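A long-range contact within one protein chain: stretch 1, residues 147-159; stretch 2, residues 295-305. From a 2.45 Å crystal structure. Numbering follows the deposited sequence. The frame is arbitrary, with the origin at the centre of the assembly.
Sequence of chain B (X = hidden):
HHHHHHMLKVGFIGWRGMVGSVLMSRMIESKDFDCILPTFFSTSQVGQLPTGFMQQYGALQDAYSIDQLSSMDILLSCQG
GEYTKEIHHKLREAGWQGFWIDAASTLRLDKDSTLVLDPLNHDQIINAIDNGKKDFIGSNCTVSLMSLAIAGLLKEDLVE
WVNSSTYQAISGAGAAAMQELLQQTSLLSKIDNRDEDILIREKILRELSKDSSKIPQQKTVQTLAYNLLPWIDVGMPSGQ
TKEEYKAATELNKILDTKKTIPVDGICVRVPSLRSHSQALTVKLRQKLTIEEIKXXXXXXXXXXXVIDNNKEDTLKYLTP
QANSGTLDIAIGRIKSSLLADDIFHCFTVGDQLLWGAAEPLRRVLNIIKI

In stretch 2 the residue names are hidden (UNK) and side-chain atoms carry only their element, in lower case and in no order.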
ATOM      1  N   SER B 147      -4.544  -8.895  14.580  1.00 23.81           N
ATOM      2  CA  SER B 147      -5.283  -9.340  15.729  1.00 22.77           C
ATOM      3  C   SER B 147      -4.834  -8.594  16.952  1.00 23.49           C
ATOM      4  O   SER B 147      -5.660  -8.185  17.767  1.00 25.51           O
ATOM      5  CB  SER B 147      -5.059 -10.843  15.951  1.00 22.75           C
ATOM      6  OG  SER B 147      -5.448 -11.569  14.795  1.00 21.99           O
ATOM      7  N   LEU B 148      -3.517  -8.417  17.091  1.00 21.33           N
ATOM      8  CA  LEU B 148      -2.954  -7.602  18.178  1.00 21.24           C
ATOM      9  C   LEU B 148      -3.412  -6.140  18.136  1.00 19.43           C
ATOM     10  O   LEU B 148      -3.641  -5.534  19.171  1.00 21.14           O
ATOM     11  CB  LEU B 148      -1.394  -7.648  18.184  1.00 21.69           C
ATOM     12  CG  LEU B 148      -0.752  -8.981  18.568  1.00 22.12           C
ATOM     13  CD1 LEU B 148       0.710  -9.047  18.116  1.00 24.09           C
ATOM     14  CD2 LEU B 148      -0.839  -9.202  20.065  1.00 22.46           C
ATOM     15  N   ALA B 149      -3.507  -5.561  16.958  1.00 18.34           N
ATOM     16  CA  ALA B 149      -3.870  -4.158  16.857  1.00 19.95           C
ATOM     17  C   ALA B 149      -5.337  -3.923  17.308  1.00 22.22           C
ATOM     18  O   ALA B 149      -5.625  -3.002  18.066  1.00 22.88           O
ATOM     19  CB  ALA B 149      -3.685  -3.679  15.445  1.00 19.80           C
ATOM     20  N   ILE B 150      -6.247  -4.769  16.855  1.00 23.01           N
ATOM     21  CA  ILE B 150      -7.653  -4.639  17.260  1.00 24.77           C
ATOM     22  C   ILE B 150      -8.065  -5.701  18.299  1.00 25.10           C
ATOM     23  O   ILE B 150      -9.242  -6.055  18.423  1.00 24.82           O
ATOM     24  CB  ILE B 150      -8.584  -4.687  16.043  1.00 25.41           C
ATOM     25  CG1 ILE B 150      -8.336  -5.938  15.208  1.00 26.30           C
ATOM     26  CG2 ILE B 150      -8.353  -3.449  15.198  1.00 24.44           C
ATOM     27  CD1 ILE B 150      -9.368  -6.157  14.128  1.00 29.52           C
ATOM     28  N   ALA B 151      -7.080  -6.165  19.063  1.00 22.60           N
ATOM     29  CA  ALA B 151      -7.312  -7.159  20.089  1.00 22.37           C
ATOM     30  C   ALA B 151      -8.445  -6.786  21.051  1.00 21.19           C
ATOM     31  O   ALA B 151      -9.185  -7.643  21.497  1.00 17.85           O
ATOM     32  CB  ALA B 151      -6.030  -7.420  20.866  1.00 21.87           C
ATOM     33  N   GLY B 152      -8.530  -5.499  21.376  1.00 21.42           N
ATOM     34  CA  GLY B 152      -9.430  -5.005  22.397  1.00 21.46           C
ATOM     35  C   GLY B 152     -10.870  -5.040  21.938  1.00 23.18           C
ATOM     36  O   GLY B 152     -11.757  -5.037  22.747  1.00 24.48           O
ATOM     37  N   LEU B 153     -11.080  -5.047  20.635  1.00 26.22           N
ATOM     38  CA  LEU B 153     -12.387  -5.308  20.044  1.00 28.64           C
ATOM     39  C   LEU B 153     -12.671  -6.827  19.908  1.00 28.57           C
ATOM     40  O   LEU B 153     -13.809  -7.284  20.102  1.00 26.95           O
ATOM     41  CB  LEU B 153     -12.482  -4.586  18.699  1.00 30.94           C
ATOM     42  CG  LEU B 153     -12.368  -3.052  18.770  1.00 30.72           C
ATOM     43  CD1 LEU B 153     -12.129  -2.451  17.402  1.00 31.43           C
ATOM     44  CD2 LEU B 153     -13.616  -2.425  19.353  1.00 30.77           C
ATOM     45  N   LEU B 154     -11.639  -7.616  19.624  1.00 27.14           N
ATOM     46  CA  LEU B 154     -11.842  -9.050  19.388  1.00 27.83           C
ATOM     47  C   LEU B 154     -12.175  -9.788  20.677  1.00 30.44           C
ATOM     48  O   LEU B 154     -13.055 -10.648  20.703  1.00 30.29           O
ATOM     49  CB  LEU B 154     -10.635  -9.678  18.744  1.00 26.07           C
ATOM     50  CG  LEU B 154     -10.260  -9.062  17.402  1.00 24.68           C
ATOM     51  CD1 LEU B 154      -8.788  -9.277  17.109  1.00 23.35           C
ATOM     52  CD2 LEU B 154     -11.114  -9.630  16.293  1.00 23.92           C
ATOM     53  N   LYS B 155     -11.499  -9.418  21.753  1.00 31.85           N
ATOM     54  CA  LYS B 155     -11.756  -9.996  23.066  1.00 32.20           C
ATOM     55  C   LYS B 155     -13.217  -9.807  23.474  1.00 31.64           C
ATOM     56  O   LYS B 155     -13.810 -10.678  24.062  1.00 32.74           O
ATOM     57  CB  LYS B 155     -10.890  -9.319  24.112  1.00 35.08           C
ATOM     58  CG  LYS B 155      -9.406  -9.603  24.017  1.00 38.99           C
ATOM     59  CD  LYS B 155      -8.661  -8.624  24.924  1.00 43.33           C
ATOM     60  CE  LYS B 155      -7.219  -9.042  25.153  1.00 51.17           C
ATOM     61  NZ  LYS B 155      -6.680  -8.382  26.381  1.00 58.95           N
ATOM     62  N   GLU B 156     -13.777  -8.646  23.198  1.00 30.91           N
ATOM     63  CA  GLU B 156     -15.191  -8.414  23.496  1.00 34.34           C
ATOM     64  C   GLU B 156     -16.127  -8.973  22.433  1.00 33.88           C
ATOM     65  O   GLU B 156     -17.293  -8.674  22.447  1.00 39.13           O
ATOM     66  CB  GLU B 156     -15.453  -6.939  23.667  1.00 35.60           C
ATOM     67  CG  GLU B 156     -14.611  -6.344  24.781  1.00 38.85           C
ATOM     68  CD  GLU B 156     -15.217  -5.098  25.322  1.00 40.75           C
ATOM     69  OE1 GLU B 156     -16.450  -4.894  25.164  1.00 42.99           O
ATOM     70  OE2 GLU B 156     -14.445  -4.341  25.898  1.00 39.24           O
ATOM     71  N   ASP B 157     -15.609  -9.790  21.528  1.00 33.36           N
ATOM     72  CA  ASP B 157     -16.371 -10.302  20.412  1.00 33.95           C
ATOM     73  C   ASP B 157     -17.206  -9.223  19.731  1.00 34.54           C
ATOM     74  O   ASP B 157     -18.380  -9.456  19.395  1.00 32.84           O
ATOM     75  CB  ASP B 157     -17.273 -11.452  20.858  1.00 38.44           C
ATOM     76  CG  ASP B 157     -17.735 -12.301  19.694  1.00 44.94           C
ATOM     77  OD1 ASP B 157     -17.039 -12.328  18.636  1.00 47.49           O
ATOM     78  OD2 ASP B 157     -18.803 -12.947  19.828  1.00 50.44           O
ATOM     79  N   LEU B 158     -16.609  -8.050  19.512  1.00 31.62           N
ATOM     80  CA  LEU B 158     -17.327  -6.928  18.880  1.00 29.65           C
ATOM     81  C   LEU B 158     -17.180  -6.826  17.358  1.00 27.38           C
ATOM     82  O   LEU B 158     -17.877  -6.054  16.714  1.00 25.21           O
ATOM     83  CB  LEU B 158     -16.929  -5.614  19.556  1.00 30.58           C
ATOM     84  CG  LEU B 158     -17.489  -5.472  20.984  1.00 30.78           C
ATOM     85  CD1 LEU B 158     -17.001  -4.211  21.637  1.00 30.35           C
ATOM     86  CD2 LEU B 158     -19.017  -5.469  21.005  1.00 31.28           C
ATOM     87  N   VAL B 159     -16.326  -7.658  16.770  1.00 25.28           N
ATOM     88  CA  VAL B 159     -16.012  -7.529  15.348  1.00 22.98           C
ATOM     89  C   VAL B 159     -16.809  -8.557  14.558  1.00 24.95           C
ATOM     90  O   VAL B 159     -16.672  -9.762  14.817  1.00 22.05           O
ATOM     91  CB  VAL B 159     -14.511  -7.771  15.102  1.00 20.75           C
ATOM     92  CG1 VAL B 159     -14.205  -7.791  13.621  1.00 20.45           C
ATOM     93  CG2 VAL B 159     -13.684  -6.737  15.834  1.00 20.05           C
ATOM     94  N   UNK B 295     -10.839   3.674  22.860  1.00 30.26           N
ATOM     95  CA  UNK B 295     -10.657   3.209  24.228  1.00 31.46           C
ATOM     96  C   UNK B 295     -10.369   1.709  24.226  1.00 28.27           C
ATOM     97  O   UNK B 295      -9.301   1.270  24.658  1.00 26.36           O
ATOM     98  c   UNK B 295     -11.720   3.148  26.553  1.00 37.49           C
ATOM     99  c   UNK B 295     -11.871   3.568  25.098  1.00 32.84           C
ATOM    100  c   UNK B 295     -10.567   3.878  27.262  1.00 47.06           C
ATOM    101  n   UNK B 295     -10.086   3.292  28.358  1.00 48.06           N
ATOM    102  o   UNK B 295     -10.120   4.956  26.833  1.00 51.14           O
ATOM    103  N   UNK B 296     -11.327   0.947  23.714  1.00 25.07           N
ATOM    104  CA  UNK B 296     -11.192  -0.509  23.597  1.00 26.43           C
ATOM    105  C   UNK B 296      -9.873  -0.889  22.912  1.00 24.12           C
ATOM    106  O   UNK B 296      -9.159  -1.753  23.400  1.00 21.87           O
ATOM    107  n   UNK B 296     -16.310  -1.640  25.536  1.00 29.87           N
ATOM    108  c   UNK B 296     -14.469  -1.766  23.946  1.00 30.28           C
ATOM    109  c   UNK B 296     -13.714  -0.680  23.233  1.00 29.22           C
ATOM    110  c   UNK B 296     -15.904  -1.331  24.146  1.00 30.29           C
ATOM    111  c   UNK B 296     -12.334  -1.128  22.789  1.00 27.14           C
ATOM    112  N   UNK B 297      -9.576  -0.261  21.775  1.00 21.40           N
ATOM    113  CA  UNK B 297      -8.367  -0.602  21.044  1.00 21.18           C
ATOM    114  C   UNK B 297      -7.135  -0.433  21.975  1.00 20.56           C
ATOM    115  O   UNK B 297      -6.291  -1.316  22.077  1.00 16.90           O
ATOM    116  c   UNK B 297      -8.986  -0.369  18.630  1.00 19.90           C
ATOM    117  c   UNK B 297      -6.690   0.305  19.376  1.00 21.23           C
ATOM    118  c   UNK B 297      -8.184   0.234  19.768  1.00 20.43           C
ATOM    119  c   UNK B 297      -9.118   0.548  17.441  1.00 20.04           C
ATOM    120  N   UNK B 298      -7.125   0.692  22.666  1.00 20.98           N
ATOM    121  CA  UNK B 298      -6.021   1.124  23.518  1.00 22.65           C
ATOM    122  C   UNK B 298      -5.831   0.193  24.684  1.00 25.95           C
ATOM    123  O   UNK B 298      -4.746   0.149  25.230  1.00 33.92           O
ATOM    124  c   UNK B 298      -6.235   2.555  24.045  1.00 20.02           C
ATOM    125  o   UNK B 298      -6.900   2.519  25.267  1.00 19.21           O
ATOM    126  N   UNK B 299      -6.848  -0.566  25.049  1.00 28.99           N
ATOM    127  CA  UNK B 299      -6.722  -1.566  26.129  1.00 31.90           C
ATOM    128  C   UNK B 299      -6.607  -3.045  25.671  1.00 30.20           C
ATOM    129  O   UNK B 299      -6.716  -3.955  26.473  1.00 28.43           O
ATOM    130  c   UNK B 299      -7.850  -1.387  27.154  1.00 37.49           C
ATOM    131  o   UNK B 299      -8.754   1.075  29.738  1.00 59.66           O
ATOM    132  n   UNK B 299      -8.076  -1.054  30.037  1.00 49.64           N
ATOM    133  c   UNK B 299      -7.790  -0.010  27.826  1.00 41.15           C
ATOM    134  c   UNK B 299      -8.253   0.038  29.286  1.00 48.38           C
ATOM    135  N   UNK B 300      -6.303  -3.281  24.410  1.00 28.46           N
ATOM    136  CA  UNK B 300      -6.138  -4.647  23.939  1.00 29.34           C
ATOM    137  C   UNK B 300      -4.935  -5.384  24.493  1.00 32.78           C
ATOM    138  O   UNK B 300      -5.001  -6.618  24.675  1.00 35.47           O
ATOM    139  N   UNK B 301      -3.832  -4.649  24.701  1.00 28.99           N
ATOM    140  CA  UNK B 301      -2.628  -5.186  25.325  1.00 29.39           C
ATOM    141  C   UNK B 301      -1.585  -4.089  25.499  1.00 27.24           C
ATOM    142  O   UNK B 301      -1.795  -2.970  25.140  1.00 26.41           O
ATOM    143  c   UNK B 301      -2.033  -6.342  24.524  1.00 28.79           C
ATOM    144  o   UNK B 301      -1.027  -5.321  22.636  1.00 29.81           O
ATOM    145  n   UNK B 301      -2.925  -6.535  22.294  1.00 33.87           N
ATOM    146  c   UNK B 301      -1.945  -6.029  23.075  1.00 31.91           C
ATOM    147  N   UNK B 302      -0.472  -4.427  26.100  1.00 29.43           N
ATOM    148  CA  UNK B 302       0.570  -3.423  26.355  1.00 31.39           C
ATOM    149  C   UNK B 302       1.266  -2.926  25.102  1.00 29.12           C
ATOM    150  O   UNK B 302       1.760  -1.823  25.125  1.00 28.86           O
ATOM    151  c   UNK B 302       2.172  -5.275  27.110  1.00 37.41           C
ATOM    152  c   UNK B 302       3.348  -5.576  28.032  1.00 41.76           C
ATOM    153  o   UNK B 302       3.335  -6.654  28.669  1.00 42.21           O
ATOM    154  c   UNK B 302       1.585  -3.905  27.383  1.00 33.02           C
ATOM    155  o   UNK B 302       4.288  -4.745  28.110  1.00 39.55           O
ATOM    156  N   UNK B 303       1.249  -3.704  24.009  1.00 27.43           N
ATOM    157  CA  UNK B 303       1.947  -3.320  22.775  1.00 24.48           C
ATOM    158  C   UNK B 303       1.189  -2.374  21.878  1.00 23.67           C
ATOM    159  O   UNK B 303       1.795  -1.655  21.096  1.00 20.29           O
ATOM    160  c   UNK B 303       2.858  -6.390  23.768  1.00 25.85           C
ATOM    161  c   UNK B 303       2.405  -4.562  22.014  1.00 25.25           C
ATOM    162  c   UNK B 303       3.266  -5.331  22.905  1.00 27.11           C
ATOM    163  c   UNK B 303       1.637  -7.017  24.009  1.00 25.05           C
ATOM    164  c   UNK B 303       1.593  -8.040  24.928  1.00 25.83           C
ATOM    165  n   UNK B 303       5.059  -6.001  24.107  1.00 25.00           N
ATOM    166  c   UNK B 303       4.602  -5.097  23.179  1.00 25.57           C
ATOM    167  c   UNK B 303       4.019  -6.803  24.497  1.00 25.32           C
ATOM    168  c   UNK B 303       2.765  -8.424  25.648  1.00 27.80           C
ATOM    169  c   UNK B 303       3.984  -7.813  25.436  1.00 24.89           C
ATOM    170  N   UNK B 304      -0.148  -2.411  21.952  1.00 25.30           N
ATOM    171  CA  UNK B 304      -0.985  -1.536  21.133  1.00 24.47           C
ATOM    172  C   UNK B 304      -0.607  -0.087  21.423  1.00 23.85           C
ATOM    173  O   UNK B 304      -0.591   0.326  22.548  1.00 22.74           O
ATOM    174  c   UNK B 304      -2.483  -1.753  21.433  1.00 26.30           C
ATOM    175  c   UNK B 304      -2.908  -3.089  20.894  1.00 27.91           C
ATOM    176  c   UNK B 304      -3.350  -0.673  20.816  1.00 26.47           C
ATOM    177  N   UNK B 305      -0.316   0.684  20.387  1.00 25.94           N
ATOM    178  CA  UNK B 305       0.116   2.061  20.555  1.00 24.71           C
ATOM    179  C   UNK B 305      -0.729   2.936  19.678  1.00 22.04           C
ATOM    180  O   UNK B 305      -0.617   2.908  18.459  1.00 20.05           O
ATOM    181  n   UNK B 305       4.335   5.813  19.718  1.00 37.19           N
ATOM    182  c   UNK B 305       4.282   4.790  20.789  1.00 36.02           C
ATOM    183  c   UNK B 305       2.126   3.562  20.348  1.00 28.97           C
ATOM    184  c   UNK B 305       3.643   3.530  20.211  1.00 35.09           C
ATOM    185  c   UNK B 305       1.580   2.179  20.175  1.00 26.33           C
TER
HETATM  186  O   HOH W   1      -6.160  -3.402  20.535  1.00 13.88           O

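Position 295 sits in a helix that enters from earlier in the chain. Its side chain is three carbons, the third carrying one oxygen and one nitrogen, and it is out of reach of stretch 1. A terminal amide after two further carbons makes it Gln295.

Position 296 has four carbons in a row ending in a nitrogen. The CA-to-CB bond points toward stretch 1, the first carbon lies 3.9 Å from Leu153 CD2, and the terminal nitrogen is 3.3 Å from both Glu156 OE1 and Glu156 OE2. An unbranched chain with a nitrogen at its tip, set against a carboxylate, is Lys296. The salt bridge is long, and its hydrogen bonds are weak; the aliphatic part contributes as well, with Lys296 CE 4.0 Å from Leu158 CD1.

Position 297 carries four carbons, forked at the first, with one arm two carbons long. The longer arm comes within 4.0 Å of Leu153 CD1, and the short arm lies 3.7 Å from Ala149 O. Beta-branching with unequal arms identifies Ile297, buried and apolar.

Position 298 has one carbon and then one oxygen, and its CA-to-CB bond points away from stretch 1. This is Ser298, whose OG turns back on its own helix to donate to Gln295 O at 2.8 Å.

Position 299 again shows three carbons with an oxygen and a nitrogen on the third, its end leading away from stretch 1. It is Gln299, the first residue to leave helical phi/psi.

Position 300 has no side-chain atoms, and its CA lies 3.6 Å from Gly152 N. It is Gly300. An ideal CB here would be 2.8 Å from Gly152 N, a clash, and a tight 3.2 Å from Ala151 CB.

Position 301 has two carbons, the second bearing an oxygen and a nitrogen; the nitrogen lies 3.4 Å from Leu148 O. This is the short amide, Asn301. ND2 donates a weak hydrogen bond to that carbonyl, while OD1 accepts from the backbone N of position 304 at 3.1 Å.

Position 302 has three carbons ending in two oxygens and is out of reach of stretch 1: Glu302, exposed.

Position 303 bears one carbon and then fused five- and six-membered rings holding a single nitrogen, not in contact with stretch 1. Only Trp303 fits.

Position 304 has one carbon carrying two others. Its CA-to-CB bond points toward stretch 1, and one of the outer carbons lies 3.1 Å from Leu148 O. This is Val304.

Position 305 has four carbons in a row ending in nitrogen, out of reach: Lys305.

The rule here is glycine against glycine. Gly152 and Gly300 bring their CA atoms to 3.7 Å, and Gly152 CA makes a CA-H...O contact with Lys296 O at 3.4 Å, where an ideal CB would stand 1.9 Å from that oxygen. A water accepts from Gly152 N at 3.3 Å and donates to Ala149 O and Ile297 O, each 2.6 Å away. Leu153 and Ile297 supply apolar packing; Lys155 NZ, hydrogen-bonded to Gly300 O at 3.0 Å, and the Glu156 salt bridge add polar ties.

Stretch 2 (295-305) QKISQGNEWVK
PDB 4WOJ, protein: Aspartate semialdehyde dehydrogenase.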